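Local atomic coordinates of ferredoxin (Thermus aquaticus, PDB entry 1H98), a protein that carries electrons in a wide variety of metabolic reactions by means of one [3Fe-4S] and one [4Fe-4S] cluster. Residues A[11-16]-A[48-53]; A[19-24]-A[40-45]. All coordinates share one frame; numbering follows the deposited sequence.

How the contacts relate
Contact 1 (11-16 with 48-53) and contact 2 (19-24 with 40-45) each close around one iron-sulfur cluster, [3Fe-4S] in the first and [4Fe-4S] in the second, with centres about 13 Å apart. Contact 2 is nested along the chain within the loop that contact 1 closes, an order that fits the pseudo-twofold repeat of bacterial ferredoxins, in which cysteines from both halves bind each cluster. Helix 15-19 leads from contact 1 to contact 2, and helix 45-48 leads back. Between the clusters the contacts meet directly: Cys-16 CB packs 4.2 Å from Cys-45 CB, so a ligand of one cluster adjoins a ligand of the other, consistent with electron transfer.

Contact 1: A[11-16]-A[48-53]; sequences VKDQSC and ACPVNA. With F3S (Fe3-s4 cluster), chain C.
The carboxylate of Asp-13 faces the ring of Pro-50, whose CG and CD lie over one of its faces, Pro-50 CG standing 3.5 Å from Asp-13 CG. At the edge of the same carboxylate, OD2 is gripped twice. Ser-15 OG meets it nearly along the C-O axis at 2.6 Å from Asp-13 OD2, while the backbone N of Ser-15 reaches it from the anti side, 31° out of the plane and away from Pro-50, closing an Asx turn. CG of Asp-13 is anti to its backbone N (chi1 178°), which carries the carboxylate outward over the proline. An alanine at Asp-13 would probably leave Ser-15 N and OG without their shared acceptor and uncover the flank of the Pro-50 ring.

Beneath this lid sits the [3Fe-4S] cluster, held in the ferredoxin manner by cysteines from distant parts of the sequence: Cys-16 SG binds iron FE1 at 2.2 Å and Cys-49 SG, from a Cys-Pro pair, binds FE4, with Cys-8 the remaining ligand. The loop 11-16 turns its backbone inward, bringing Gln-14 N to 3.1 Å from cluster sulfur S1. Cys-49 SG also accepts the N-H of Ala-53, nearly straight at 167°, which ties the thiolate to the chain just past its own type I turn (Cys-49 to Asn-52).

Val-11 and Val-51 meet tip to tip through their CG1 methyls, 4.3 Å apart, and both flank sulfur S4, Val-11 through CG1 and Val-51 through CG2. At the far end, Ser-15 CB rests 3.3 Å from the carbonyl oxygen of Ala-48, whose own CB packs against CA of Cys-16.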
ATOM      1  N   VAL A  11      -9.688   8.018  -2.738  1.00 17.46           N
ATOM      2  CA  VAL A  11     -10.502   7.197  -1.850  1.00 16.16           C
ATOM      3  C   VAL A  11      -9.975   7.236  -0.419  1.00 15.88           C
ATOM      4  O   VAL A  11     -10.686   7.650   0.489  1.00 16.20           O
ATOM      5  CB  VAL A  11     -10.575   5.736  -2.344  1.00 16.60           C
ATOM      6  CG1 VAL A  11     -11.405   4.889  -1.383  1.00 16.39           C
ATOM      7  CG2 VAL A  11     -11.181   5.696  -3.741  1.00 17.26           C
ATOM      8  N   LYS A  12      -8.730   6.807  -0.227  1.00 14.34           N
ATOM      9  CA  LYS A  12      -8.094   6.792   1.090  1.00 15.61           C
ATOM     10  C   LYS A  12      -9.035   6.289   2.185  1.00 17.37           C
ATOM     11  O   LYS A  12      -9.175   6.909   3.241  1.00 18.71           O
ATOM     12  CB  LYS A  12      -7.555   8.183   1.432  1.00 14.50           C
ATOM     13  CG  LYS A  12      -6.494   8.670   0.457  1.00 16.18           C
ATOM     14  CD  LYS A  12      -6.047  10.097   0.740  1.00 19.15           C
ATOM     15  CE  LYS A  12      -5.349  10.213   2.084  1.00 22.38           C
ATOM     16  NZ  LYS A  12      -4.865  11.596   2.340  1.00 23.10           N
ATOM     17  N   ASP A  13      -9.627   5.124   1.938  1.00 17.80           N
ATOM     18  CA  ASP A  13     -10.573   4.510   2.862  1.00 17.32           C
ATOM     19  C   ASP A  13     -10.015   4.271   4.260  1.00 17.75           C
ATOM     20  O   ASP A  13     -10.740   4.393   5.245  1.00 20.93           O
ATOM     21  CB  ASP A  13     -11.093   3.197   2.277  1.00 18.32           C
ATOM     22  CG  ASP A  13     -12.048   2.493   3.207  1.00 20.64           C
ATOM     23  OD1 ASP A  13     -13.257   2.804   3.184  1.00 22.67           O
ATOM     24  OD2 ASP A  13     -11.583   1.631   3.971  1.00 20.29           O
ATOM     25  N   GLN A  14      -8.757   3.845   4.330  1.00 17.30           N
ATOM     26  CA  GLN A  14      -8.052   3.585   5.586  1.00 15.37           C
ATOM     27  C   GLN A  14      -8.389   2.323   6.378  1.00 14.83           C
ATOM     28  O   GLN A  14      -7.831   2.113   7.455  1.00 16.57           O
ATOM     29  CB  GLN A  14      -8.076   4.822   6.491  1.00 17.24           C
ATOM     30  CG  GLN A  14      -7.351   6.015   5.882  1.00 18.49           C
ATOM     31  CD  GLN A  14      -7.658   7.323   6.590  1.00 21.22           C
ATOM     32  OE1 GLN A  14      -7.291   7.516   7.748  1.00 23.38           O
ATOM     33  NE2 GLN A  14      -8.319   8.236   5.887  1.00 22.37           N
ATOM     34  N   SER A  15      -9.236   1.446   5.844  1.00 14.42           N
ATOM     35  CA  SER A  15      -9.542   0.201   6.556  1.00 14.51           C
ATOM     36  C   SER A  15      -8.267  -0.631   6.715  1.00 14.80           C
ATOM     37  O   SER A  15      -8.107  -1.373   7.684  1.00 14.56           O
ATOM     38  CB  SER A  15     -10.596  -0.616   5.810  1.00 15.59           C
ATOM     39  OG  SER A  15     -11.874  -0.015   5.913  1.00 18.27           O
ATOM     40  N   CYS A  16      -7.340  -0.459   5.777  1.00 14.78           N
ATOM     41  CA  CYS A  16      -6.074  -1.182   5.795  1.00 15.58           C
ATOM     42  C   CYS A  16      -5.236  -0.851   7.024  1.00 16.42           C
ATOM     43  O   CYS A  16      -4.529  -1.713   7.555  1.00 15.03           O
ATOM     44  CB  CYS A  16      -5.266  -0.872   4.529  1.00 14.97           C
ATOM     45  SG  CYS A  16      -4.845   0.877   4.282  1.00 13.34           S
ATOM     46  N   ALA A  48      -8.860  -6.096   3.356  1.00 14.49           N
ATOM     47  CA  ALA A  48      -9.413  -4.912   4.009  1.00 14.67           C
ATOM     48  C   ALA A  48      -9.698  -3.719   3.096  1.00 15.22           C
ATOM     49  O   ALA A  48     -10.558  -2.893   3.408  1.00 16.23           O
ATOM     50  CB  ALA A  48      -8.514  -4.482   5.165  1.00 13.91           C
ATOM     51  N   CYS A  49      -8.962  -3.590   1.999  1.00 13.06           N
ATOM     52  CA  CYS A  49      -9.187  -2.464   1.106  1.00 13.03           C
ATOM     53  C   CYS A  49     -10.407  -2.673   0.214  1.00 15.73           C
ATOM     54  O   CYS A  49     -10.405  -3.544  -0.659  1.00 15.63           O
ATOM     55  CB  CYS A  49      -7.955  -2.177   0.256  1.00 12.77           C
ATOM     56  SG  CYS A  49      -8.216  -0.779  -0.862  1.00 13.66           S
ATOM     57  N   PRO A  50     -11.437  -1.813   0.363  1.00 16.27           N
ATOM     58  CA  PRO A  50     -12.667  -1.911  -0.428  1.00 16.85           C
ATOM     59  C   PRO A  50     -12.497  -1.696  -1.932  1.00 18.06           C
ATOM     60  O   PRO A  50     -13.346  -2.121  -2.720  1.00 19.61           O
ATOM     61  CB  PRO A  50     -13.563  -0.848   0.210  1.00 16.75           C
ATOM     62  CG  PRO A  50     -12.597   0.172   0.657  1.00 18.41           C
ATOM     63  CD  PRO A  50     -11.498  -0.658   1.273  1.00 16.59           C
ATOM     64  N   VAL A  51     -11.405  -1.045  -2.328  1.00 16.24           N
ATOM     65  CA  VAL A  51     -11.156  -0.789  -3.742  1.00 14.03           C
ATOM     66  C   VAL A  51     -10.032  -1.640  -4.351  1.00 14.38           C
ATOM     67  O   VAL A  51      -9.539  -1.340  -5.441  1.00 15.61           O
ATOM     68  CB  VAL A  51     -10.925   0.723  -4.028  1.00 15.98           C
ATOM     69  CG1 VAL A  51     -12.223   1.496  -3.833  1.00 16.08           C
ATOM     70  CG2 VAL A  51      -9.828   1.288  -3.127  1.00 15.29           C
ATOM     71  N   ASN A  52      -9.632  -2.700  -3.650  1.00 14.06           N
ATOM     72  CA  ASN A  52      -8.590  -3.613  -4.144  1.00 13.48           C
ATOM     73  C   ASN A  52      -7.308  -2.896  -4.568  1.00 13.43           C
ATOM     74  O   ASN A  52      -6.692  -3.239  -5.573  1.00 15.63           O
ATOM     75  CB  ASN A  52      -9.132  -4.423  -5.329  1.00 13.59           C
ATOM     76  CG  ASN A  52     -10.413  -5.155  -4.992  1.00 16.60           C
ATOM     77  OD1 ASN A  52     -10.472  -5.881  -4.009  1.00 19.22           O
ATOM     78  ND2 ASN A  52     -11.451  -4.953  -5.797  1.00 16.20           N
ATOM     79  N   ALA A  53      -6.878  -1.925  -3.777  1.00 11.79           N
ATOM     80  CA  ALA A  53      -5.682  -1.169  -4.119  1.00 12.37           C
ATOM     81  C   ALA A  53      -4.360  -1.818  -3.732  1.00 12.25           C
ATOM     82  O   ALA A  53      -3.321  -1.462  -4.275  1.00 12.39           O
ATOM     83  CB  ALA A  53      -5.762   0.229  -3.499  1.00 11.34           C
TER
HETATM   84 FE1  F3S C 108      -6.037   1.630   2.590  1.00 15.57          FE
HETATM   85 FE3  F3S C 108      -6.148   3.356   0.391  1.00 14.65          FE
HETATM   86 FE4  F3S C 108      -7.596   0.995   0.422  1.00 16.02          FE
HETATM   87  S1  F3S C 108      -6.136   3.941   2.619  1.00 20.88           S
HETATM   88  S2  F3S C 108      -8.157   0.765   2.655  1.00 22.18           S
HETATM   89  S3  F3S C 108      -5.267   1.180   0.442  1.00 20.81           S
HETATM   90  S4  F3S C 108      -8.323   3.057  -0.285  1.00 21.17           S

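Contact 2: A[19-24]-A[40-45]; sequences VCPVEC and IDCGAC. With SF4 (iron/sulfur cluster), chain B.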
ATOM      1  N   VAL A  19      -5.895  -2.980  10.334  1.00 17.23           N
ATOM      2  CA  VAL A  19      -5.578  -4.398  10.372  1.00 16.52           C
ATOM      3  C   VAL A  19      -4.078  -4.696  10.299  1.00 18.74           C
ATOM      4  O   VAL A  19      -3.660  -5.831  10.528  1.00 20.48           O
ATOM      5  CB  VAL A  19      -6.333  -5.188   9.270  1.00 17.27           C
ATOM      6  CG1 VAL A  19      -7.832  -5.000   9.430  1.00 17.72           C
ATOM      7  CG2 VAL A  19      -5.885  -4.748   7.880  1.00 17.97           C
ATOM      8  N   CYS A  20      -3.264  -3.689   9.997  1.00 18.08           N
ATOM      9  CA  CYS A  20      -1.816  -3.895   9.898  1.00 17.56           C
ATOM     10  C   CYS A  20      -1.175  -4.073  11.279  1.00 18.45           C
ATOM     11  O   CYS A  20      -1.117  -3.136  12.071  1.00 19.24           O
ATOM     12  CB  CYS A  20      -1.165  -2.737   9.137  1.00 15.64           C
ATOM     13  SG  CYS A  20       0.619  -2.900   8.965  1.00 17.02           S
ATOM     14  N   PRO A  21      -0.608  -5.262  11.550  1.00 19.34           N
ATOM     15  CA  PRO A  21       0.027  -5.557  12.840  1.00 20.52           C
ATOM     16  C   PRO A  21       1.242  -4.708  13.208  1.00 22.61           C
ATOM     17  O   PRO A  21       1.559  -4.563  14.390  1.00 23.59           O
ATOM     18  CB  PRO A  21       0.410  -7.029  12.699  1.00 20.46           C
ATOM     19  CG  PRO A  21       0.702  -7.157  11.235  1.00 21.77           C
ATOM     20  CD  PRO A  21      -0.458  -6.402  10.627  1.00 20.16           C
ATOM     21  N   VAL A  22       1.943  -4.183  12.206  1.00 21.59           N
ATOM     22  CA  VAL A  22       3.133  -3.374  12.462  1.00 21.24           C
ATOM     23  C   VAL A  22       2.941  -1.880  12.232  1.00 21.39           C
ATOM     24  O   VAL A  22       3.891  -1.107  12.372  1.00 22.40           O
ATOM     25  CB  VAL A  22       4.356  -3.871  11.650  1.00 21.49           C
ATOM     26  CG1 VAL A  22       4.781  -5.246  12.144  1.00 24.41           C
ATOM     27  CG2 VAL A  22       4.033  -3.922  10.163  1.00 20.38           C
ATOM     28  N   GLU A  23       1.716  -1.482  11.887  1.00 19.68           N
ATOM     29  CA  GLU A  23       1.376  -0.078  11.639  1.00 20.89           C
ATOM     30  C   GLU A  23       2.351   0.620  10.688  1.00 18.83           C
ATOM     31  O   GLU A  23       2.855   1.705  10.986  1.00 19.86           O
ATOM     32  CB  GLU A  23       1.304   0.694  12.967  1.00 24.69           C
ATOM     33  CG  GLU A  23       0.331   0.109  13.994  1.00 29.86           C
ATOM     34  CD  GLU A  23       0.479   0.725  15.385  1.00 34.02           C
ATOM     35  OE1 GLU A  23       1.470   1.453  15.631  1.00 35.90           O
ATOM     36  OE2 GLU A  23      -0.397   0.475  16.241  1.00 36.24           O
ATOM     37  N   CYS A  24       2.586   0.012   9.530  1.00 16.57           N
ATOM     38  CA  CYS A  24       3.499   0.580   8.549  1.00 15.12           C
ATOM     39  C   CYS A  24       2.799   1.197   7.332  1.00 13.19           C
ATOM     40  O   CYS A  24       3.400   1.332   6.267  1.00 13.04           O
ATOM     41  CB  CYS A  24       4.505  -0.479   8.106  1.00 15.60           C
ATOM     42  SG  CYS A  24       3.769  -1.876   7.243  1.00 16.52           S
ATOM     43  N   ILE A  40       5.897  -6.605   6.880  1.00 16.99           N
ATOM     44  CA  ILE A  40       6.298  -7.997   7.110  1.00 18.23           C
ATOM     45  C   ILE A  40       5.623  -8.974   6.144  1.00 17.98           C
ATOM     46  O   ILE A  40       5.743 -10.191   6.295  1.00 17.24           O
ATOM     47  CB  ILE A  40       6.021  -8.451   8.569  1.00 18.08           C
ATOM     48  CG1 ILE A  40       4.529  -8.361   8.886  1.00 18.15           C
ATOM     49  CG2 ILE A  40       6.847  -7.617   9.551  1.00 19.59           C
ATOM     50  CD1 ILE A  40       4.182  -8.857  10.269  1.00 20.77           C
ATOM     51  N   ASP A  41       4.886  -8.431   5.179  1.00 17.72           N
ATOM     52  CA  ASP A  41       4.202  -9.230   4.168  1.00 17.90           C
ATOM     53  C   ASP A  41       3.206 -10.247   4.704  1.00 19.09           C
ATOM     54  O   ASP A  41       3.075 -11.337   4.146  1.00 19.86           O
ATOM     55  CB  ASP A  41       5.222  -9.943   3.269  1.00 17.50           C
ATOM     56  CG  ASP A  41       5.868  -9.011   2.276  1.00 20.05           C
ATOM     57  OD1 ASP A  41       5.127  -8.366   1.519  1.00 18.62           O
ATOM     58  OD2 ASP A  41       7.111  -8.916   2.248  1.00 22.15           O
ATOM     59  N   CYS A  42       2.474  -9.888   5.753  1.00 18.12           N
ATOM     60  CA  CYS A  42       1.489 -10.810   6.303  1.00 18.23           C
ATOM     61  C   CYS A  42       0.232 -10.900   5.415  1.00 18.90           C
ATOM     62  O   CYS A  42      -0.533 -11.857   5.514  1.00 18.42           O
ATOM     63  CB  CYS A  42       1.121 -10.410   7.726  1.00 19.26           C
ATOM     64  SG  CYS A  42       0.180  -8.894   7.817  1.00 21.46           S
ATOM     65  N   GLY A  43       0.006  -9.885   4.578  1.00 17.92           N
ATOM     66  CA  GLY A  43      -1.135  -9.891   3.669  1.00 15.23           C
ATOM     67  C   GLY A  43      -2.500  -9.511   4.219  1.00 14.95           C
ATOM     68  O   GLY A  43      -3.457  -9.405   3.454  1.00 16.13           O
ATOM     69  N   ALA A  44      -2.583  -9.233   5.516  1.00 15.51           N
ATOM     70  CA  ALA A  44      -3.853  -8.873   6.156  1.00 15.85           C
ATOM     71  C   ALA A  44      -4.550  -7.651   5.558  1.00 15.67           C
ATOM     72  O   ALA A  44      -5.777  -7.563   5.548  1.00 15.58           O
ATOM     73  CB  ALA A  44      -3.642  -8.671   7.655  1.00 16.90           C
ATOM     74  N   CYS A  45      -3.763  -6.713   5.050  1.00 15.14           N
ATOM     75  CA  CYS A  45      -4.297  -5.486   4.479  1.00 15.24           C
ATOM     76  C   CYS A  45      -5.016  -5.657   3.145  1.00 16.12           C
ATOM     77  O   CYS A  45      -5.860  -4.827   2.787  1.00 16.62           O
ATOM     78  CB  CYS A  45      -3.168  -4.473   4.315  1.00 14.38           C
ATOM     79  SG  CYS A  45      -1.810  -5.109   3.333  1.00 14.51           S
TER
HETATM   80 FE1  SF4 B 107       2.585  -5.282   5.215  1.00 16.83          FE
HETATM   81 FE2  SF4 B 107       0.889  -4.329   7.200  1.00 17.29          FE
HETATM   82 FE3  SF4 B 107      -0.152  -5.213   4.794  1.00 16.15          FE
HETATM   83 FE4  SF4 B 107       0.908  -6.990   6.620  1.00 23.94          FE
HETATM   84  S1  SF4 B 107      -0.979  -5.669   6.915  1.00 22.27           S
HETATM   85  S2  SF4 B 107       1.283  -6.948   4.278  1.00 22.42           S
HETATM   86  S3  SF4 B 107       2.670  -5.789   7.480  1.00 22.33           S
HETATM   87  S4  SF4 B 107       1.261  -3.374   5.112  1.00 21.08           S
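Ile-40 reaches across to Pro-21 and Val-22, its CD1 4.0 Å from Pro-21 CG and its CG2 4.1 Å from Val-22 CG1. These apolar tips bridge the two segments on the outer side of the [4Fe-4S] cluster, where Pro-21 and Ile-40 are exposed to solvent and touch only at their ends. Cys-42 is exposed as well; its SG lies 3.8 Å from Pro-21 CD.

The side turned to the cluster is tighter, its close approaches being to cluster sulfurs. Ile-40 places CG1 between its backbone N and carbonyl carbon (chi1 61°), which presses that carbon to 3.5 Å from sulfur S3, and Val-22 CG2 closes on the same sulfur. Cys-20, Cys-42 and Cys-45 bind three irons through SG, and Cys-39 supplies the fourth ligand. Cys-39, Cys-42 and Cys-45 form the CxxCxxC motif of bacterial ferredoxins, and the remote Cys-20 opens a type I turn through Pro-21. Cys-20 SG accepts the N-H of Cys-24 almost linearly (171°). Cys-24 is not a ligand, yet its SG comes to 3.6 Å from sulfur S4.

At the other end, Val-19 CG2 slots against the carbonyl oxygen of Ala-44 at 3.7 Å and against CA of Cys-45. Here the end of helix 15-19 meets the start of helix 45-48; the rest of segment 19-24 runs on toward strand 25-27, while segment 40-45 follows strand 32-34, the antiparallel partner of strand 25-27.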